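Putative enoyl-CoA hydratase/isomerase (Acinetobacter baumannii, PDB 3FDU) probably binds acyl-CoA thioesters and hydrates or isomerises their enoyl double bonds. Local coordinates at the interface of chains A and B. Sequence-based numbering; all coordinates share one arbitrary frame. Chains: chain A/B, Putative enoyl-CoA hydratase/isomerase.

Contact 1: the interface of chains A and B. Residues chain A 140-141, 235; chain B 205-206.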
# COMPACT_ATOMS: atom_id res chain seq x y z
N GLY A 140 -25.32 8.50 0.03
CA GLY A 140 -25.22 9.92 -0.45
C GLY A 140 -24.19 10.79 0.28
O GLY A 140 -24.19 12.03 0.16
N LEU A 141 -23.30 10.15 1.03
CA LEU A 141 -22.23 10.82 1.73
C LEU A 141 -20.86 10.65 1.04
O LEU A 141 -20.76 10.61 -0.20
CB LEU A 141 -22.22 10.32 3.18
CG LEU A 141 -23.56 10.52 3.91
CD1 LEU A 141 -23.81 9.67 5.20
CD2 LEU A 141 -23.69 12.05 4.27
N ARG A 235 -22.35 17.07 1.87
CA ARG A 235 -23.26 15.95 1.53
C ARG A 235 -24.36 15.77 2.52
O ARG A 235 -25.51 15.62 2.12
CB ARG A 235 -22.49 14.61 1.41
CG ARG A 235 -21.19 14.73 0.68
CD ARG A 235 -21.25 14.47 -0.79
NE ARG A 235 -22.57 14.59 -1.34
CZ ARG A 235 -23.03 15.69 -1.92
NH1 ARG A 235 -22.25 16.76 -2.03
NH2 ARG A 235 -24.27 15.70 -2.42
N ALA B 205 -22.74 12.84 -7.03
CA ALA B 205 -21.82 13.71 -6.31
C ALA B 205 -20.97 12.93 -5.29
O ALA B 205 -19.82 13.33 -5.01
CB ALA B 205 -22.59 14.86 -5.63
N SER B 206 -21.53 11.84 -4.74
CA SER B 206 -20.83 10.97 -3.79
C SER B 206 -19.65 10.28 -4.50
O SER B 206 -18.54 10.24 -3.97
CB SER B 206 -21.77 9.90 -3.17
OG SER B 206 -22.74 10.47 -2.30

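Contact 2: the interface of chains A and B. Residues chain A 157, 165; chain B 101, 122, 207, 210-211, 214.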
# COMPACT_ATOMS: atom_id res chain seq x y z
N TYR A 157 -4.60 1.37 -4.11
CA TYR A 157 -5.67 2.18 -4.72
C TYR A 157 -6.85 1.35 -5.28
O TYR A 157 -8.01 1.63 -4.97
CB TYR A 157 -5.10 3.08 -5.84
CG TYR A 157 -6.18 4.02 -6.38
CD1 TYR A 157 -6.31 5.32 -5.88
CD2 TYR A 157 -7.07 3.60 -7.38
CE1 TYR A 157 -7.30 6.17 -6.38
CE2 TYR A 157 -8.08 4.45 -7.88
CZ TYR A 157 -8.18 5.73 -7.36
OH TYR A 157 -9.16 6.57 -7.83
N PHE A 165 -16.14 2.83 -3.67
CA PHE A 165 -17.11 3.19 -4.76
C PHE A 165 -18.36 2.28 -4.68
O PHE A 165 -19.48 2.73 -4.88
CB PHE A 165 -16.53 3.00 -6.15
CG PHE A 165 -15.54 4.06 -6.63
CD1 PHE A 165 -14.95 4.98 -5.75
CD2 PHE A 165 -15.16 4.08 -7.97
CE1 PHE A 165 -14.00 5.91 -6.22
CE2 PHE A 165 -14.26 5.03 -8.44
CZ PHE A 165 -13.67 5.94 -7.55
N PRO B 101 -15.91 7.35 -12.63
CA PRO B 101 -15.28 6.04 -12.50
C PRO B 101 -14.88 5.43 -13.83
O PRO B 101 -15.62 5.51 -14.86
CB PRO B 101 -16.33 5.17 -11.79
CG PRO B 101 -17.27 6.15 -11.10
CD PRO B 101 -17.28 7.37 -12.05
N ASP B 122 -9.91 2.87 -12.01
CA ASP B 122 -10.26 2.68 -10.61
C ASP B 122 -10.46 1.21 -10.25
O ASP B 122 -10.23 0.79 -9.10
CB ASP B 122 -11.51 3.47 -10.29
CG ASP B 122 -11.35 4.96 -10.58
OD1 ASP B 122 -10.49 5.62 -9.94
OD2 ASP B 122 -12.06 5.47 -11.48
N LEU B 207 -19.87 9.76 -5.70
CA LEU B 207 -18.75 9.13 -6.46
C LEU B 207 -17.75 10.19 -6.93
O LEU B 207 -16.53 9.98 -6.90
CB LEU B 207 -19.28 8.30 -7.66
CG LEU B 207 -19.89 6.94 -7.32
CD1 LEU B 207 -20.65 6.36 -8.53
CD2 LEU B 207 -18.75 5.94 -6.84
N THR B 210 -15.75 11.44 -3.77
CA THR B 210 -14.89 10.33 -3.24
C THR B 210 -13.66 10.14 -4.14
O THR B 210 -12.50 10.11 -3.66
CB THR B 210 -15.68 8.99 -3.15
OG1 THR B 210 -16.74 9.12 -2.21
CG2 THR B 210 -14.77 7.80 -2.73
N LYS B 211 -13.89 10.02 -5.46
CA LYS B 211 -12.74 9.95 -6.36
C LYS B 211 -11.80 11.19 -6.27
O LYS B 211 -10.57 11.06 -6.26
CB LYS B 211 -13.15 9.72 -7.81
CG LYS B 211 -11.91 9.48 -8.66
CD LYS B 211 -12.27 8.78 -9.97
CE LYS B 211 -11.17 8.91 -10.97
NZ LYS B 211 -11.34 8.07 -12.16
N MET B 214 -9.64 10.80 -3.23
CA MET B 214 -8.65 9.72 -3.40
C MET B 214 -7.51 10.20 -4.30
O MET B 214 -6.34 9.85 -4.11
CB MET B 214 -9.32 8.46 -4.00
CG MET B 214 -10.35 7.81 -3.03
SD MET B 214 -11.20 6.36 -3.71
CE MET B 214 -9.83 5.25 -3.82

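Contact 1: the interface of chains A and B
The backbone carbonyl oxygen of A:Leu141 accepts a hydrogen bond from the side-chain hydroxyl of B:Ser206, with OG 2.9 Å from O. The hydroxyl lies in the carbonyl plane on a lone pair, and the C=O...OG angle of 132° is close to what an sp2 oxygen would prefer. The OG of B:Ser206 stands beside its own backbone N (chi1 -68°), leaning toward the start of the helix, where it meets the loop of chain A. Because the acceptor is a main-chain atom, the leucine side chain takes no part in the bond: its isobutyl group points away from chain B. The carbonyl meets the side of the first turn of helix 204-214.

A second, apolar touch flanks this bond. The methyl CB of B:Ala205 sits over one face of the A:Arg235 guanidinium, displaced toward the rim, 3.7 Å from NH2 and 3.8 Å from CZ. The arginine does not reach straight across: its chain bends at chi2 (-92°) and again at chi3, folding over the loop so that the flat end group presents a face to the methyl. Within chain A, NE of A:Arg235 makes a weak hydrogen bond of 3.4 Å to the carbonyl O of A:Gly140, which may steady the bent arginine above this turn.

The patch is small. On chain A it joins the loop between strand 131-133 and helix 147-155 to the C-terminal end of helix 218-236. Chain B contributes the beginning of helix 204-214.

Contact 2: the interface of chains A and B
A:Tyr157 supplies a polar bond between the chains: its phenol OH donates to the carboxylate OD1 of B:Asp122 over 2.7 Å. The donor meets OD1 nearly along the C-O axis, and the ring and carboxylate planes are turned 32° from each other. With CG anti to the backbone N (chi1 -174°), the tyrosine extends from the first turn of helix 157-166 and carries its hydroxyl to the partner chain.

The other carboxylate oxygen is held from within chain B. The ammonium NZ of B:Lys211 forms a salt bridge and hydrogen bond of 2.8 Å with OD2 of B:Asp122, on the syn lone pair. The two oxygens thus have different donors, which restricts rotation of the carboxylate, and the lysine probably stabilises its negative charge.

Apolar packing centres on A:Phe165, near the other end of the same helix, whose benzyl group wedges into chain B. One methyl of B:Leu207, CD2, lies over a ring face at the root of the side chain, 3.7 Å from CG of A:Phe165. The rest of the ring is met round its rim. CE2 of A:Phe165 approaches CG of B:Asp122 at 3.6 Å, and B:Pro101 CB lies nearby; CZ of A:Phe165 touches the aliphatic start of B:Lys211, with CB at 3.8 Å. CE1 of A:Phe165 lies 3.8 Å from the sulfur SD of B:Met214, and the methyl CG2 of B:Thr210 is on the same side.

That methionine serves both aromatics. Its chain bends at the last torsion (chi3 67°), placing the terminal methyl CE of B:Met214 over one face of the A:Tyr157 ring, toward the rim and 3.7 Å from CE1.

Contacts 1 and 2 lie about 12 Å apart, measured between the centres of their C-alpha atoms, and belong to one continuous interface. Helix 204-214 of chain B links them: B:Ala205 and B:Ser206 at its start serve contact 1, and B:Leu207 to B:Met214 serve contact 2. Chain A answers with separate elements, the loop and helix 218-236 in contact 1 and helix 157-166 in contact 2. Contact 1 hides 86 Å² and contact 2, built round two aromatic rings, 208 Å². The deposited assembly has three copies, consistent with the trimers typical of crotonases, although the structure alone does not prove that state.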